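Local structure of Pre-mRNA-processing-splicing factor 8 (Cryptococcus neoformans var. grubii serotype A, 6MX6) at residues 23-29 and 40-46. The protein carries a Prp8 intein of the Hint family, which probably excises itself from the splicing-factor precursor and joins the flanking exteins. Residues are numbered along the deposited sequence; the frame is centred on the assembly and turned at random.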
loop_
_atom_site.group_PDB
_atom_site.type_symbol
_atom_site.label_atom_id
_atom_site.label_comp_id
_atom_site.label_asym_id
_atom_site.label_seq_id
_atom_site.Cartn_x
_atom_site.Cartn_y
_atom_site.Cartn_z
ATOM N N GLU A 23 -7.312 -1.281 -10.952
ATOM C CA GLU A 23 -7.200 -1.611 -12.367
ATOM C C GLU A 23 -7.997 -0.668 -13.261
ATOM O O GLU A 23 -7.831 -0.721 -14.485
ATOM C CB GLU A 23 -7.643 -3.055 -12.618
ATOM C CG GLU A 23 -9.130 -3.313 -12.428
ATOM C CD GLU A 23 -9.449 -3.827 -11.029
ATOM O OE1 GLU A 23 -8.668 -3.528 -10.103
ATOM O OE2 GLU A 23 -10.469 -4.530 -10.863
ATOM N N ASP A 24 -8.845 0.184 -12.690
ATOM C CA ASP A 24 -9.569 1.194 -13.455
ATOM C C ASP A 24 -8.849 2.535 -13.479
ATOM O O ASP A 24 -9.324 3.467 -14.135
ATOM C CB ASP A 24 -10.984 1.376 -12.892
ATOM C CG ASP A 24 -11.817 0.107 -12.989
ATOM O OD1 ASP A 24 -11.534 -0.722 -13.879
ATOM O OD2 ASP A 24 -12.752 -0.064 -12.173
ATOM N N VAL A 25 -7.720 2.652 -12.781
ATOM C CA VAL A 25 -6.928 3.876 -12.805
ATOM C C VAL A 25 -6.270 4.015 -14.168
ATOM O O VAL A 25 -5.593 3.094 -14.639
ATOM C CB VAL A 25 -5.875 3.851 -11.690
ATOM C CG1 VAL A 25 -4.920 5.031 -11.826
ATOM C CG2 VAL A 25 -6.555 3.844 -10.315
ATOM N N GLN A 26 -6.458 5.164 -14.807
ATOM C CA GLN A 26 -5.903 5.399 -16.133
ATOM C C GLN A 26 -4.938 6.575 -16.103
ATOM O O GLN A 26 -4.883 7.334 -15.135
ATOM C CB GLN A 26 -7.015 5.632 -17.163
ATOM C CG GLN A 26 -7.285 4.411 -18.030
ATOM C CD GLN A 26 -6.001 3.743 -18.527
ATOM O OE1 GLN A 26 -5.085 4.407 -19.033
ATOM N NE2 GLN A 26 -5.929 2.421 -18.377
ATOM N N GLU A 27 -4.174 6.717 -17.191
ATOM C CA GLU A 27 -3.127 7.732 -17.263
ATOM C C GLU A 27 -3.688 9.125 -16.993
ATOM O O GLU A 27 -4.740 9.500 -17.520
ATOM C CB GLU A 27 -2.449 7.691 -18.635
ATOM C CG GLU A 27 -1.401 8.773 -18.853
ATOM C CD GLU A 27 -0.006 8.362 -18.403
ATOM O OE1 GLU A 27 0.242 7.150 -18.219
ATOM O OE2 GLU A 27 0.852 9.256 -18.234
ATOM N N GLY A 28 -2.978 9.892 -16.165
ATOM C CA GLY A 28 -3.410 11.219 -15.770
ATOM C C GLY A 28 -4.442 11.277 -14.659
ATOM O O GLY A 28 -4.761 12.380 -14.197
ATOM N N ASP A 29 -4.973 10.137 -14.210
ATOM C CA ASP A 29 -6.034 10.144 -13.206
ATOM C C ASP A 29 -5.560 10.789 -11.907
ATOM O O ASP A 29 -4.396 10.688 -11.518
ATOM C CB ASP A 29 -6.531 8.719 -12.930
ATOM C CG ASP A 29 -7.782 8.376 -13.717
ATOM O OD1 ASP A 29 -8.308 9.283 -14.398
ATOM O OD2 ASP A 29 -8.244 7.210 -13.660
ATOM N N THR A 40 -1.117 12.642 -9.305
ATOM C CA THR A 40 -1.339 12.217 -10.679
ATOM C C THR A 40 -0.726 10.837 -10.880
ATOM O O THR A 40 0.420 10.602 -10.488
ATOM C CB THR A 40 -0.740 13.215 -11.674
ATOM O OG1 THR A 40 -1.423 14.467 -11.555
ATOM C CG2 THR A 40 -0.905 12.705 -13.093
ATOM N N ALA A 41 -1.496 9.934 -11.473
ATOM C CA ALA A 41 -1.031 8.591 -11.786
ATOM C C ALA A 41 -0.568 8.519 -13.234
ATOM O O ALA A 41 -1.142 9.154 -14.124
ATOM C CB ALA A 41 -2.137 7.561 -11.542
ATOM N N SER A 42 0.482 7.733 -13.467
ATOM C CA SER A 42 0.972 7.516 -14.821
ATOM C C SER A 42 1.612 6.140 -14.909
ATOM O O SER A 42 1.785 5.444 -13.906
ATOM C CB SER A 42 1.969 8.603 -15.245
ATOM O OG SER A 42 3.077 8.669 -14.370
ATOM N N LYS A 43 1.956 5.751 -16.137
ATOM C CA LYS A 43 2.706 4.519 -16.390
ATOM C C LYS A 43 1.933 3.292 -15.896
ATOM O O LYS A 43 2.451 2.458 -15.157
ATOM C CB LYS A 43 4.089 4.578 -15.737
ATOM C CG LYS A 43 5.031 5.652 -16.263
ATOM C CD LYS A 43 6.435 5.450 -15.685
ATOM C CE LYS A 43 7.404 6.542 -16.128
ATOM N NZ LYS A 43 7.857 7.411 -14.994
ATOM N N ILE A 44 0.688 3.183 -16.356
ATOM C CA ILE A 44 -0.182 2.064 -15.998
ATOM C C ILE A 44 0.417 0.768 -16.532
ATOM O O ILE A 44 0.645 0.622 -17.737
ATOM C CB ILE A 44 -1.597 2.275 -16.551
ATOM C CG1 ILE A 44 -2.054 3.717 -16.340
ATOM C CG2 ILE A 44 -2.566 1.263 -15.955
ATOM C CD1 ILE A 44 -2.085 4.149 -14.912
ATOM N N VAL A 45 0.637 -0.200 -15.643
ATOM C CA VAL A 45 1.168 -1.498 -16.037
ATOM C C VAL A 45 0.332 -2.591 -15.384
ATOM O O VAL A 45 -0.349 -2.365 -14.382
ATOM C CB VAL A 45 2.652 -1.650 -15.658
ATOM C CG1 VAL A 45 3.512 -0.743 -16.528
ATOM C CG2 VAL A 45 2.845 -1.316 -14.188
ATOM N N ARG A 46 0.368 -3.784 -15.975
ATOM C CA ARG A 46 -0.421 -4.893 -15.452
ATOM C C ARG A 46 0.351 -6.193 -15.592
ATOM O O ARG A 46 1.191 -6.346 -16.481
ATOM C CB ARG A 46 -1.767 -5.056 -16.167
ATOM C CG ARG A 46 -2.616 -3.808 -16.236
ATOM C CD ARG A 46 -4.095 -4.156 -16.305
ATOM N NE ARG A 46 -4.913 -3.050 -16.801
ATOM C CZ ARG A 46 -5.082 -1.889 -16.173
ATOM N NH1 ARG A 46 -4.494 -1.660 -15.005
ATOM N NH2 ARG A 46 -5.845 -0.951 -16.717
HETATM O O HOH W 1 -4.662 0.788 -13.486
HETATM O O HOH W 2 0.217 4.329 -18.940
#
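Thr40 opens the pairing by resting its methyl CG2 on the CA of Gly28, while its hydroxyl turns to Gln30. At Ala41 the strand offers both backbone polar groups to the turn: its N donates to Asp29 O (3.0 Å), and its O accepts from Gly28 N (2.8 Å). One residue thus faces two, a G1 beta bulge with Gly28 at position 1 and Asp29 at position 2. Gly28 is also third in the type II turn from Gln26 to Asp29, and both motifs call for the positive phi that glycine takes easily. Asp29 braces the turn from within, OD2 receiving Gln26 N from above the carboxylate plane. The small methyl of Ala41 leaves room for Val25 CG1 (3.8 Å), a buried apolar touch.

After Ala41 the backbone bonds to this loop end, and from Ser42 on a side chain takes over. Glu27, with CG anti to its own N (chi1 176°) and a bend at chi2, lays its carboxylate alongside Ser42. OE1 accepts Lys43 N on its syn side (3.0 Å), and a water joins the same oxygen to Ile44 N. Lys43 leaves the extended conformation for the left-handed region; pairing of Ser42 with Val158 but Val45 with Gly156 is consistent with a bulge against strand 152-159. Ile44 lays its CG1-CD1 arm against the loop backbone at Val25 and Gln26, CD1 4.3 Å from Val25 CG1, extending the apolar patch.

Extended from CG to NE, Arg46 reaches back to Glu23; its turn at chi4 (-65°) sets one guanidinium face against Glu23 O, too poorly angled to bond. Instead, a water in the guanidinium plane links NH1 to Val25 O.

Thus, where the loop draws away from strand 38-49, a carboxylate and waters replace backbone partners.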